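Local coordinates for single-strand binding protein (Thermus thermophilus, PDB 2CWA) that binds single-stranded DNA and probably recruits partner proteins to it during DNA replication, recombination and repair, at residues A[18-23]-A[28-33]; A[48-53]-A[197-202]; A[60-65]-A[101-106]; A[203-208]-A[213-218]. All coordinates share one frame; numbering follows the deposited sequence.

Contact 1 of 4, residues A[18-23]-A[28-33]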
loop_
_atom_site.group_PDB
_atom_site.type_symbol
_atom_site.label_atom_id
_atom_site.label_comp_id
_atom_site.label_asym_id
_atom_site.label_seq_id
_atom_site.Cartn_x
_atom_site.Cartn_y
_atom_site.Cartn_z
ATOM N N PRO A 18 -7.974 16.870 0.878
ATOM C CA PRO A 18 -7.047 16.481 1.948
ATOM C C PRO A 18 -7.224 17.203 3.283
ATOM O O PRO A 18 -7.660 18.354 3.328
ATOM C CB PRO A 18 -5.679 16.735 1.318
ATOM C CG PRO A 18 -5.941 17.912 0.443
ATOM C CD PRO A 18 -7.255 17.539 -0.217
ATOM N N ASP A 19 -6.873 16.513 4.366
ATOM C CA ASP A 19 -6.990 17.064 5.713
ATOM C C ASP A 19 -5.625 17.483 6.267
ATOM O O ASP A 19 -4.783 16.633 6.566
ATOM C CB ASP A 19 -7.631 16.028 6.643
ATOM C CG ASP A 19 -8.984 15.545 6.136
ATOM O OD1 ASP A 19 -9.885 16.389 5.938
ATOM O OD2 ASP A 19 -9.142 14.320 5.937
HETATM N N MSE A 20 -5.414 18.789 6.403
HETATM C CA MSE A 20 -4.144 19.316 6.914
HETATM C C MSE A 20 -4.226 19.754 8.373
HETATM O O MSE A 20 -5.197 20.387 8.791
HETATM C CB MSE A 20 -3.687 20.509 6.070
HETATM C CG MSE A 20 -2.468 21.253 6.621
HETATM SE SE MSE A 20 -0.751 20.409 6.241
HETATM C CE MSE A 20 -0.231 21.518 4.770
ATOM N N ARG A 21 -3.198 19.415 9.141
ATOM C CA ARG A 21 -3.133 19.795 10.546
ATOM C C ARG A 21 -1.684 19.947 10.977
ATOM O O ARG A 21 -0.770 19.547 10.254
ATOM C CB ARG A 21 -3.837 18.761 11.426
ATOM C CG ARG A 21 -3.518 17.323 11.098
ATOM C CD ARG A 21 -4.319 16.387 11.984
ATOM N NE ARG A 21 -3.693 16.215 13.287
ATOM C CZ ARG A 21 -2.904 15.194 13.602
ATOM N NH1 ARG A 21 -2.656 14.249 12.704
ATOM N NH2 ARG A 21 -2.356 15.122 14.807
ATOM N N TYR A 22 -1.492 20.528 12.157
ATOM C CA TYR A 22 -0.168 20.770 12.721
ATOM C C TYR A 22 -0.091 20.284 14.157
ATOM O O TYR A 22 -1.044 20.446 14.917
ATOM C CB TYR A 22 0.128 22.268 12.719
ATOM C CG TYR A 22 0.477 22.850 11.376
ATOM C CD1 TYR A 22 1.802 22.915 10.952
ATOM C CD2 TYR A 22 -0.513 23.352 10.531
ATOM C CE1 TYR A 22 2.137 23.468 9.728
ATOM C CE2 TYR A 22 -0.189 23.906 9.297
ATOM C CZ TYR A 22 1.142 23.961 8.905
ATOM O OH TYR A 22 1.479 24.510 7.694
ATOM N N THR A 23 1.040 19.691 14.531
ATOM C CA THR A 23 1.231 19.242 15.903
ATOM C C THR A 23 1.506 20.522 16.697
ATOM O O THR A 23 1.714 21.591 16.114
ATOM C CB THR A 23 2.450 18.305 16.041
ATOM O OG1 THR A 23 3.645 19.033 15.733
ATOM C CG2 THR A 23 2.323 17.110 15.092
ATOM N N ALA A 28 3.822 19.885 10.222
ATOM C CA ALA A 28 2.694 19.795 9.309
ATOM C C ALA A 28 2.390 18.338 8.988
ATOM O O ALA A 28 3.296 17.544 8.710
ATOM C CB ALA A 28 2.995 20.561 8.025
ATOM N N ILE A 29 1.110 17.986 9.043
ATOM C CA ILE A 29 0.680 16.628 8.746
ATOM C C ILE A 29 -0.441 16.720 7.722
ATOM O O ILE A 29 -1.481 17.324 7.985
ATOM C CB ILE A 29 0.157 15.905 10.005
ATOM C CG1 ILE A 29 1.256 15.849 11.068
ATOM C CG2 ILE A 29 -0.308 14.489 9.645
ATOM C CD1 ILE A 29 0.821 15.222 12.377
ATOM N N LEU A 30 -0.214 16.149 6.543
ATOM C CA LEU A 30 -1.218 16.175 5.494
ATOM C C LEU A 30 -1.634 14.756 5.149
ATOM O O LEU A 30 -0.858 13.996 4.567
ATOM C CB LEU A 30 -0.678 16.871 4.246
ATOM C CG LEU A 30 -1.669 17.044 3.087
ATOM C CD1 LEU A 30 -2.907 17.784 3.566
ATOM C CD2 LEU A 30 -1.006 17.805 1.955
ATOM N N ASP A 31 -2.853 14.392 5.532
ATOM C CA ASP A 31 -3.360 13.063 5.236
ATOM C C ASP A 31 -4.203 13.149 3.977
ATOM O O ASP A 31 -5.084 14.005 3.860
ATOM C CB ASP A 31 -4.193 12.522 6.400
ATOM C CG ASP A 31 -3.338 12.114 7.585
ATOM O OD1 ASP A 31 -2.271 11.498 7.362
ATOM O OD2 ASP A 31 -3.734 12.396 8.736
ATOM N N LEU A 32 -3.909 12.269 3.026
ATOM C CA LEU A 32 -4.626 12.240 1.760
ATOM C C LEU A 32 -5.146 10.834 1.503
ATOM O O LEU A 32 -4.623 9.860 2.038
ATOM C CB LEU A 32 -3.695 12.646 0.606
ATOM C CG LEU A 32 -2.944 13.978 0.686
ATOM C CD1 LEU A 32 -1.756 13.840 1.620
ATOM C CD2 LEU A 32 -2.460 14.378 -0.692
ATOM N N THR A 33 -6.186 10.733 0.688
ATOM C CA THR A 33 -6.739 9.436 0.345
ATOM C C THR A 33 -6.637 9.344 -1.167
ATOM O O THR A 33 -7.253 10.134 -1.882
ATOM C CB THR A 33 -8.222 9.309 0.768
ATOM O OG1 THR A 33 -8.331 9.476 2.187
ATOM C CG2 THR A 33 -8.768 7.935 0.397
HETATM O O HOH W 1 -8.139 13.225 3.254
#

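Contact 2 of 4, residues A[48-53]-A[197-202]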
loop_
_atom_site.group_PDB
_atom_site.type_symbol
_atom_site.label_atom_id
_atom_site.label_comp_id
_atom_site.label_asym_id
_atom_site.label_seq_id
_atom_site.Cartn_x
_atom_site.Cartn_y
_atom_site.Cartn_z
ATOM N N ARG A 48 -9.593 -9.474 -14.131
ATOM C CA ARG A 48 -9.777 -9.217 -12.705
ATOM C C ARG A 48 -9.716 -7.717 -12.428
ATOM O O ARG A 48 -8.648 -7.107 -12.507
ATOM C CB ARG A 48 -8.688 -9.938 -11.905
ATOM C CG ARG A 48 -8.767 -9.739 -10.401
ATOM C CD ARG A 48 -7.532 -10.304 -9.713
ATOM N NE ARG A 48 -7.509 -9.981 -8.289
ATOM C CZ ARG A 48 -6.453 -10.147 -7.498
ATOM N NH1 ARG A 48 -5.320 -10.632 -7.990
ATOM N NH2 ARG A 48 -6.528 -9.819 -6.215
ATOM N N GLU A 49 -10.861 -7.122 -12.109
ATOM C CA GLU A 49 -10.908 -5.693 -11.825
ATOM C C GLU A 49 -10.642 -5.418 -10.352
ATOM O O GLU A 49 -11.307 -5.966 -9.468
ATOM C CB GLU A 49 -12.262 -5.108 -12.246
ATOM C CG GLU A 49 -13.469 -5.904 -11.784
ATOM C CD GLU A 49 -14.761 -5.421 -12.425
ATOM O OE1 GLU A 49 -14.825 -5.380 -13.673
ATOM O OE2 GLU A 49 -15.711 -5.086 -11.682
ATOM N N VAL A 50 -9.650 -4.575 -10.090
ATOM C CA VAL A 50 -9.286 -4.234 -8.724
ATOM C C VAL A 50 -9.404 -2.735 -8.510
ATOM O O VAL A 50 -9.209 -1.947 -9.432
ATOM C CB VAL A 50 -7.845 -4.677 -8.404
ATOM C CG1 VAL A 50 -7.736 -6.186 -8.478
ATOM C CG2 VAL A 50 -6.878 -4.030 -9.377
ATOM N N SER A 51 -9.746 -2.348 -7.290
ATOM C CA SER A 51 -9.882 -0.939 -6.947
ATOM C C SER A 51 -9.291 -0.753 -5.557
ATOM O O SER A 51 -9.206 -1.707 -4.782
ATOM C CB SER A 51 -11.356 -0.528 -6.952
ATOM O OG SER A 51 -12.086 -1.269 -5.988
ATOM N N TRP A 52 -8.878 0.469 -5.245
ATOM C CA TRP A 52 -8.291 0.741 -3.943
ATOM C C TRP A 52 -8.397 2.191 -3.500
ATOM O O TRP A 52 -8.484 3.108 -4.317
ATOM C CB TRP A 52 -6.816 0.316 -3.926
ATOM C CG TRP A 52 -6.016 0.809 -5.106
ATOM C CD1 TRP A 52 -5.711 0.108 -6.239
ATOM C CD2 TRP A 52 -5.420 2.104 -5.262
ATOM N NE1 TRP A 52 -4.960 0.884 -7.091
ATOM C CE2 TRP A 52 -4.765 2.114 -6.516
ATOM C CE3 TRP A 52 -5.373 3.259 -4.463
ATOM C CZ2 TRP A 52 -4.071 3.232 -6.991
ATOM C CZ3 TRP A 52 -4.683 4.371 -4.938
ATOM C CH2 TRP A 52 -4.040 4.347 -6.195
ATOM N N TYR A 53 -8.406 2.367 -2.183
ATOM C CA TYR A 53 -8.459 3.668 -1.531
ATOM C C TYR A 53 -7.338 3.573 -0.512
ATOM O O TYR A 53 -7.426 2.793 0.432
ATOM C CB TYR A 53 -9.792 3.854 -0.809
ATOM C CG TYR A 53 -10.964 4.009 -1.744
ATOM C CD1 TYR A 53 -11.358 5.267 -2.192
ATOM C CD2 TYR A 53 -11.668 2.895 -2.199
ATOM C CE1 TYR A 53 -12.430 5.416 -3.069
ATOM C CE2 TYR A 53 -12.740 3.030 -3.077
ATOM C CZ TYR A 53 -13.113 4.293 -3.507
ATOM O OH TYR A 53 -14.165 4.432 -4.382
ATOM N N ILE A 197 7.598 -7.523 -5.433
ATOM C CA ILE A 197 7.101 -6.400 -6.212
ATOM C C ILE A 197 5.610 -6.692 -6.118
ATOM O O ILE A 197 5.152 -7.766 -6.523
ATOM C CB ILE A 197 7.506 -6.426 -7.690
ATOM C CG1 ILE A 197 9.032 -6.319 -7.835
ATOM C CG2 ILE A 197 6.841 -5.262 -8.408
ATOM C CD1 ILE A 197 9.502 -6.269 -9.287
ATOM N N GLY A 198 4.850 -5.770 -5.553
ATOM C CA GLY A 198 3.433 -6.028 -5.421
ATOM C C GLY A 198 2.572 -4.796 -5.488
ATOM O O GLY A 198 3.015 -3.728 -5.902
ATOM N N ARG A 199 1.319 -4.963 -5.086
ATOM C CA ARG A 199 0.369 -3.874 -5.075
ATOM C C ARG A 199 -0.155 -3.776 -3.652
ATOM O O ARG A 199 -0.322 -4.790 -2.975
ATOM C CB ARG A 199 -0.768 -4.155 -6.062
ATOM C CG ARG A 199 -1.323 -5.574 -5.992
ATOM C CD ARG A 199 -2.227 -5.867 -7.189
ATOM N NE ARG A 199 -3.463 -5.101 -7.124
ATOM C CZ ARG A 199 -4.511 -5.440 -6.381
ATOM N NH1 ARG A 199 -4.477 -6.542 -5.643
ATOM N NH2 ARG A 199 -5.588 -4.666 -6.362
ATOM N N LEU A 200 -0.379 -2.555 -3.185
ATOM C CA LEU A 200 -0.888 -2.367 -1.834
ATOM C C LEU A 200 -2.385 -2.635 -1.816
ATOM O O LEU A 200 -3.114 -2.158 -2.681
ATOM C CB LEU A 200 -0.632 -0.937 -1.367
ATOM C CG LEU A 200 0.847 -0.580 -1.195
ATOM C CD1 LEU A 200 0.988 0.908 -0.888
ATOM C CD2 LEU A 200 1.432 -1.421 -0.078
ATOM N N VAL A 201 -2.834 -3.400 -0.830
ATOM C CA VAL A 201 -4.254 -3.694 -0.690
ATOM C C VAL A 201 -4.622 -3.516 0.772
ATOM O O VAL A 201 -3.746 -3.465 1.639
ATOM C CB VAL A 201 -4.589 -5.147 -1.106
ATOM C CG1 VAL A 201 -4.103 -5.402 -2.529
ATOM C CG2 VAL A 201 -3.968 -6.128 -0.136
ATOM N N ASN A 202 -5.916 -3.407 1.052
ATOM C CA ASN A 202 -6.341 -3.263 2.432
ATOM C C ASN A 202 -7.655 -3.975 2.721
ATOM O O ASN A 202 -8.468 -4.211 1.820
ATOM C CB ASN A 202 -6.442 -1.782 2.808
ATOM C CG ASN A 202 -7.282 -0.991 1.839
ATOM O OD1 ASN A 202 -8.406 -1.375 1.519
ATOM N ND2 ASN A 202 -6.745 0.130 1.369
HETATM O O HOH W 2 -9.220 -0.003 -0.695
#

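Contact 3 of 4, residues A[60-65]-A[101-106]. With NO3 (nitrate ion), chain C.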
loop_
_atom_site.group_PDB
_atom_site.type_symbol
_atom_site.label_atom_id
_atom_site.label_comp_id
_atom_site.label_asym_id
_atom_site.label_seq_id
_atom_site.Cartn_x
_atom_site.Cartn_y
_atom_site.Cartn_z
ATOM N N GLY A 60 5.967 17.547 7.344
ATOM C CA GLY A 60 6.846 18.694 7.184
ATOM C C GLY A 60 6.730 19.568 5.957
ATOM O O GLY A 60 5.633 19.923 5.525
ATOM N N ARG A 61 7.880 19.924 5.390
ATOM C CA ARG A 61 7.907 20.803 4.230
ATOM C C ARG A 61 7.185 20.257 3.002
ATOM O O ARG A 61 6.601 21.026 2.242
ATOM C CB ARG A 61 9.354 21.173 3.872
ATOM C CG ARG A 61 10.251 19.999 3.554
ATOM C CD ARG A 61 11.631 20.469 3.089
ATOM N NE ARG A 61 12.482 19.343 2.704
ATOM C CZ ARG A 61 12.219 18.515 1.698
ATOM N NH1 ARG A 61 11.128 18.682 0.963
ATOM N NH2 ARG A 61 13.040 17.510 1.433
ATOM N N GLN A 62 7.214 18.943 2.802
ATOM C CA GLN A 62 6.536 18.364 1.642
ATOM C C GLN A 62 5.026 18.434 1.821
ATOM O O GLN A 62 4.277 18.414 0.844
ATOM C CB GLN A 62 6.980 16.917 1.415
ATOM C CG GLN A 62 8.376 16.811 0.820
ATOM C CD GLN A 62 8.467 17.444 -0.560
ATOM O OE1 GLN A 62 9.487 18.033 -0.920
ATOM N NE2 GLN A 62 7.402 17.315 -1.343
ATOM N N ALA A 63 4.588 18.521 3.074
ATOM C CA ALA A 63 3.164 18.623 3.387
ATOM C C ALA A 63 2.704 20.075 3.242
ATOM O O ALA A 63 1.688 20.354 2.608
ATOM C CB ALA A 63 2.903 18.131 4.815
ATOM N N GLU A 64 3.461 20.997 3.831
ATOM C CA GLU A 64 3.134 22.420 3.775
ATOM C C GLU A 64 3.115 22.925 2.346
ATOM O O GLU A 64 2.387 23.854 2.005
ATOM C CB GLU A 64 4.159 23.233 4.569
ATOM C CG GLU A 64 4.082 23.040 6.068
ATOM C CD GLU A 64 5.102 23.884 6.809
ATOM O OE1 GLU A 64 5.207 25.088 6.501
ATOM O OE2 GLU A 64 5.790 23.342 7.701
HETATM N N MSE A 65 3.944 22.314 1.514
HETATM C CA MSE A 65 4.041 22.696 0.118
HETATM C C MSE A 65 2.702 22.570 -0.613
HETATM O O MSE A 65 2.375 23.394 -1.467
HETATM C CB MSE A 65 5.090 21.812 -0.560
HETATM C CG MSE A 65 5.337 22.095 -2.018
HETATM SE SE MSE A 65 6.592 20.782 -2.667
HETATM C CE MSE A 65 8.179 21.423 -1.764
ATOM N N ALA A 101 4.106 9.194 2.661
ATOM C CA ALA A 101 4.490 9.809 1.400
ATOM C C ALA A 101 5.697 10.707 1.639
ATOM O O ALA A 101 5.633 11.611 2.463
ATOM C CB ALA A 101 3.351 10.634 0.851
ATOM N N ASP A 102 6.797 10.460 0.936
ATOM C CA ASP A 102 7.965 11.315 1.098
ATOM C C ASP A 102 7.812 12.512 0.171
ATOM O O ASP A 102 8.212 13.628 0.506
ATOM C CB ASP A 102 9.259 10.558 0.766
ATOM C CG ASP A 102 9.696 9.634 1.888
ATOM O OD1 ASP A 102 9.509 10.010 3.064
ATOM O OD2 ASP A 102 10.233 8.540 1.605
ATOM N N PHE A 103 7.203 12.271 -0.986
ATOM C CA PHE A 103 6.996 13.302 -1.992
ATOM C C PHE A 103 5.641 13.143 -2.675
ATOM O O PHE A 103 5.145 12.032 -2.828
ATOM C CB PHE A 103 8.058 13.188 -3.086
ATOM C CG PHE A 103 9.462 13.416 -2.612
ATOM C CD1 PHE A 103 9.946 14.704 -2.433
ATOM C CD2 PHE A 103 10.310 12.337 -2.374
ATOM C CE1 PHE A 103 11.263 14.920 -2.027
ATOM C CE2 PHE A 103 11.626 12.540 -1.968
ATOM C CZ PHE A 103 12.101 13.836 -1.797
ATOM N N LEU A 104 5.060 14.259 -3.092
ATOM C CA LEU A 104 3.807 14.244 -3.829
ATOM C C LEU A 104 3.981 15.223 -4.970
ATOM O O LEU A 104 4.578 16.288 -4.802
ATOM C CB LEU A 104 2.615 14.668 -2.964
ATOM C CG LEU A 104 1.293 14.739 -3.752
ATOM C CD1 LEU A 104 0.119 14.433 -2.836
ATOM C CD2 LEU A 104 1.138 16.106 -4.402
ATOM N N ASP A 105 3.482 14.843 -6.140
ATOM C CA ASP A 105 3.548 15.685 -7.321
ATOM C C ASP A 105 2.205 15.647 -8.030
ATOM O O ASP A 105 1.717 14.574 -8.370
ATOM C CB ASP A 105 4.622 15.173 -8.281
ATOM C CG ASP A 105 6.021 15.467 -7.798
ATOM O OD1 ASP A 105 6.446 16.636 -7.907
ATOM O OD2 ASP A 105 6.686 14.533 -7.308
ATOM N N PRO A 106 1.580 16.815 -8.239
ATOM C CA PRO A 106 0.286 16.858 -8.928
ATOM C C PRO A 106 0.542 16.503 -10.392
ATOM O O PRO A 106 1.629 16.768 -10.916
ATOM C CB PRO A 106 -0.159 18.307 -8.747
ATOM C CG PRO A 106 1.148 19.052 -8.649
ATOM C CD PRO A 106 1.971 18.152 -7.765
HETATM N N NO3 C . 9.448 16.701 5.007
HETATM O O1 NO3 C . 9.416 15.585 5.472
HETATM O O2 NO3 C . 9.878 17.633 5.678
HETATM O O3 NO3 C . 9.054 16.896 3.870
#

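Contact 4 of 4, residues A[203-208]-A[213-218]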
loop_
_atom_site.group_PDB
_atom_site.type_symbol
_atom_site.label_atom_id
_atom_site.label_comp_id
_atom_site.label_asym_id
_atom_site.label_seq_id
_atom_site.Cartn_x
_atom_site.Cartn_y
_atom_site.Cartn_z
ATOM N N ASP A 203 -7.836 -4.350 3.981
ATOM C CA ASP A 203 -9.056 -5.020 4.406
ATOM C C ASP A 203 -9.745 -4.056 5.364
ATOM O O ASP A 203 -9.077 -3.310 6.085
ATOM C CB ASP A 203 -8.739 -6.327 5.139
ATOM C CG ASP A 203 -7.672 -7.155 4.442
ATOM O OD1 ASP A 203 -7.779 -7.367 3.216
ATOM O OD2 ASP A 203 -6.724 -7.603 5.127
ATOM N N SER A 204 -11.072 -4.052 5.354
ATOM C CA SER A 204 -11.834 -3.181 6.239
ATOM C C SER A 204 -13.118 -3.886 6.648
ATOM O O SER A 204 -13.804 -4.487 5.817
ATOM C CB SER A 204 -12.151 -1.853 5.550
ATOM O OG SER A 204 -12.842 -2.056 4.335
ATOM N N TRP A 205 -13.429 -3.819 7.938
ATOM C CA TRP A 205 -14.619 -4.466 8.469
ATOM C C TRP A 205 -14.974 -3.860 9.821
ATOM O O TRP A 205 -14.282 -2.965 10.305
ATOM C CB TRP A 205 -14.357 -5.965 8.628
ATOM C CG TRP A 205 -13.353 -6.310 9.702
ATOM C CD1 TRP A 205 -13.620 -6.868 10.921
ATOM C CD2 TRP A 205 -11.926 -6.148 9.642
ATOM N NE1 TRP A 205 -12.452 -7.069 11.620
ATOM C CE2 TRP A 205 -11.398 -6.636 10.860
ATOM C CE3 TRP A 205 -11.044 -5.638 8.680
ATOM C CZ2 TRP A 205 -10.024 -6.632 11.142
ATOM C CZ3 TRP A 205 -9.674 -5.633 8.959
ATOM C CH2 TRP A 205 -9.181 -6.128 10.182
ATOM N N THR A 206 -16.052 -4.355 10.422
ATOM C CA THR A 206 -16.493 -3.876 11.729
ATOM C C THR A 206 -16.404 -5.018 12.729
ATOM O O THR A 206 -17.011 -6.069 12.534
ATOM C CB THR A 206 -17.948 -3.371 11.685
ATOM O OG1 THR A 206 -18.028 -2.206 10.855
ATOM C CG2 THR A 206 -18.432 -3.022 13.090
ATOM N N SER A 207 -15.641 -4.808 13.796
ATOM C CA SER A 207 -15.464 -5.820 14.831
ATOM C C SER A 207 -16.801 -6.204 15.458
ATOM O O SER A 207 -17.830 -5.590 15.169
ATOM C CB SER A 207 -14.516 -5.296 15.912
ATOM O OG SER A 207 -14.281 -6.268 16.914
ATOM N N SER A 208 -16.778 -7.225 16.313
ATOM C CA SER A 208 -17.983 -7.696 16.991
ATOM C C SER A 208 -18.816 -6.504 17.438
ATOM O O SER A 208 -20.025 -6.455 17.214
ATOM C CB SER A 208 -17.607 -8.547 18.205
ATOM O OG SER A 208 -16.833 -9.669 17.817
ATOM N N ARG A 213 -12.622 -1.615 11.772
ATOM C CA ARG A 213 -11.256 -2.073 11.565
ATOM C C ARG A 213 -10.753 -1.859 10.139
ATOM O O ARG A 213 -11.531 -1.831 9.182
ATOM C CB ARG A 213 -11.140 -3.549 11.941
ATOM C CG ARG A 213 -11.290 -3.828 13.427
ATOM C CD ARG A 213 -10.184 -3.153 14.222
ATOM N NE ARG A 213 -8.857 -3.619 13.825
ATOM C CZ ARG A 213 -8.373 -4.830 14.089
ATOM N NH1 ARG A 213 -9.105 -5.711 14.757
ATOM N NH2 ARG A 213 -7.154 -5.160 13.681
ATOM N N PHE A 214 -9.437 -1.719 10.011
ATOM C CA PHE A 214 -8.799 -1.488 8.722
ATOM C C PHE A 214 -7.337 -1.919 8.818
ATOM O O PHE A 214 -6.693 -1.700 9.845
ATOM C CB PHE A 214 -8.875 0.001 8.384
ATOM C CG PHE A 214 -8.396 0.343 7.004
ATOM C CD1 PHE A 214 -9.306 0.534 5.967
ATOM C CD2 PHE A 214 -7.038 0.506 6.743
ATOM C CE1 PHE A 214 -8.873 0.886 4.690
ATOM C CE2 PHE A 214 -6.592 0.857 5.467
ATOM C CZ PHE A 214 -7.514 1.048 4.439
ATOM N N GLN A 215 -6.820 -2.542 7.759
ATOM C CA GLN A 215 -5.425 -2.980 7.730
ATOM C C GLN A 215 -4.853 -2.955 6.320
ATOM O O GLN A 215 -5.574 -3.141 5.339
ATOM C CB GLN A 215 -5.274 -4.385 8.324
ATOM C CG GLN A 215 -6.272 -5.413 7.832
ATOM C CD GLN A 215 -6.093 -6.754 8.517
ATOM O OE1 GLN A 215 -5.814 -6.820 9.713
ATOM N NE2 GLN A 215 -6.265 -7.836 7.764
ATOM N N THR A 216 -3.548 -2.723 6.221
ATOM C CA THR A 216 -2.892 -2.662 4.922
ATOM C C THR A 216 -1.930 -3.818 4.750
ATOM O O THR A 216 -1.214 -4.197 5.679
ATOM C CB THR A 216 -2.129 -1.331 4.749
ATOM O OG1 THR A 216 -3.061 -0.245 4.797
ATOM C CG2 THR A 216 -1.385 -1.304 3.406
ATOM N N ARG A 217 -1.922 -4.382 3.548
ATOM C CA ARG A 217 -1.059 -5.508 3.232
ATOM C C ARG A 217 -0.585 -5.357 1.793
ATOM O O ARG A 217 -0.882 -4.359 1.133
ATOM C CB ARG A 217 -1.825 -6.833 3.368
ATOM C CG ARG A 217 -2.387 -7.115 4.758
ATOM C CD ARG A 217 -3.177 -8.430 4.778
ATOM N NE ARG A 217 -4.361 -8.354 3.920
ATOM C CZ ARG A 217 -4.451 -8.866 2.696
ATOM N NH1 ARG A 217 -3.421 -9.511 2.155
ATOM N NH2 ARG A 217 -5.580 -8.730 2.007
ATOM N N VAL A 218 0.139 -6.358 1.314
ATOM C CA VAL A 218 0.658 -6.346 -0.048
ATOM C C VAL A 218 0.314 -7.631 -0.788
ATOM O O VAL A 218 0.419 -8.722 -0.234
ATOM C CB VAL A 218 2.204 -6.204 -0.069
ATOM C CG1 VAL A 218 2.711 -6.242 -1.525
ATOM C CG2 VAL A 218 2.624 -4.907 0.613
#

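Contact 1 of 4, residues A[18-23]-A[28-33]
Arg21 lays its guanidinium over the end of Ile29, with NH1 3.6 Å from CD1, so that the methyl sits against one face of the flat group and the two side chains run alongside each other. Thr23 reaches the same methyl from a crossing direction, its CG2 3.6 Å from CD1 of Ile29. On the side of the sheet that carries Met20 and Tyr22, the Tyr22 ring leans its CE1 on CB of Ala28 at 3.5 Å, and CD1 of Leu30 fits between CB of Pro18 and CB of Met20. With its CG anti to the backbone N (chi1 -176°), Leu30 turns that branch toward the partner strand. Behind these contacts, the hydrogen-bonded pairs Asp19–Asp31 and Arg21–Ile29 set the antiparallel register, and a water donates to both Asp19 OD2 and Asp31 O. Asp31 forms a salt bridge with Arg57. In this beta hairpin of the first OB-fold domain, strand 28-39 also pairs with strand 49-59, Leu30 bonding to Leu58 through the backbone, while helix 60-64 packs on Tyr22, Ala28 and Leu30.

Contact 2 of 4, residues A[48-53]-A[197-202]
Two OB-fold domains of one chain meet here, where strand 49-59 of the first passes strand 193-206 of the second with their touching parts 61° apart. The strands do not pair; side chains bridge the gap. Asn202 supplies the direct polar link, its ND2 donating to Tyr53 O over 2.9 Å. The donor stands above the carbonyl plane and the N-H...O angle is 134°, a bent approach. Its OD1 accepts a hydrogen bond from a water at 2.7 Å, and that water in turn accepts from Tyr53 N, so the carboxamide addresses both backbone polar groups of one residue. Asn202 CG lies between the backbone N and the carbonyl carbon (chi1 52°), which swings the amide toward Tyr53. Were this residue an alanine, Tyr53 O would probably lose this donor and the water its hold on the second domain. Farther along, Arg199 presents one guanidinium face to CG1 of Val50, the valine and the arginine reaching out to meet each other across the gap. Its NH1 lies 3.9 Å from NH2 of Arg48, yet Glu219 forms a salt bridge with each arginine. Glu219 probably offsets the two positive charges, and its bridge to Arg48 is the one that spans the domains.

Contact 3 of 4, residues A[60-65]-A[101-106]
The Phe103 ring and the Gln62 carboxamide meet with their planes 64° apart, CD of Gln62 standing 3.6 Å from CD1 of Phe103 in an oblique approach. The Arg61 guanidinium has nitrate O3 over one face, offset toward its rim, and Gln62 OE1 in plane at its edge; the bond from Arg61 NH1 to that oxygen is weak, with an N-H...O angle of 129°. Gln62 bends at chi2 (-63°), folding its amide back toward the ring while CG rests 3.2 Å from Asp102 O. A lysine in place of Gln62 would probably deprive Arg61 of its in-plane acceptor and put a second positive charge beside it. Opposite Glu79 the strand carries two residues, Asp102 and Phe103, a classic beta bulge at which it bends sharply. Such bends let a long strand coil round the barrel of an OB-fold, and the short helix 60-64 lies beside this one. The first turn of that helix holds the nitrate, probably from the crystallisation liquor: Arg61 N donates to its O2 over 3.1 Å and Gln62 N to its O3 over 3.0 Å. Asp102 turns its carboxylate to Arg100 and Arg81, while Leu104 packs on Leu58, Val76 and Val78.

Contact 4 of 4, residues A[203-208]-A[213-218]
Arg217 grips Asp203 side-on, the guanidinium and carboxylate planes only 16° from coplanar although the side chains themselves cross at about a right angle. NH2 reaches Asp203 OD1 over 2.9 Å on its syn lone pair, in an almost straight bond of 178°, and NE meets OD2 over 2.8 Å on the syn side, somewhat out of the carboxylate plane. The anti lone pair of the same OD2 receives Gln215 NE2 over 2.7 Å, so three N-H groups fix the carboxylate's rotation and would probably favour its charged form. Gln176 holds the remaining terminal nitrogen of Arg217. Next along this face, the Trp205 and Arg213 side chains run alongside each other in the same direction. CB of Arg213 makes a CH-pi contact 3.3 Å from the centroid of the six-membered ring, and its chain, bent at chi2 and chi3, brings one guanidinium face onto CZ2, tilted well away from a parallel stack. Gln215 comes to the indole's edge instead, OE1 3.5 Å from CH2 of Trp205, with amide and ring nearly perpendicular. Phe214, on the other face with Ser204, sets its ring over Asp203 O and makes a cation-pi contact with Arg55. Paired backbones at Asp203–Gln215 and Trp205–Arg213 complete an antiparallel beta hairpin of the second OB-fold domain.

In the fold
From the N terminus, contact 1 closes first, turning strand 5-22 back on strand 28-39 in a hairpin. The chain continues into strand 49-59, where contact 2 opens, and then into helix 60-64, which contact 3 ties to strand 96-107. Contact 3 is therefore nested inside the long loop that contact 2 closes only at residues 197-202, after the chain has entered the second domain. Contact 4 follows in series as another hairpin, sharing strand 193-206 with contact 2. Contacts 1 and 3 touch within the first OB-fold domain, their centres about 10 Å apart; contacts 2 and 4 also touch, and contact 2 joins the two domains.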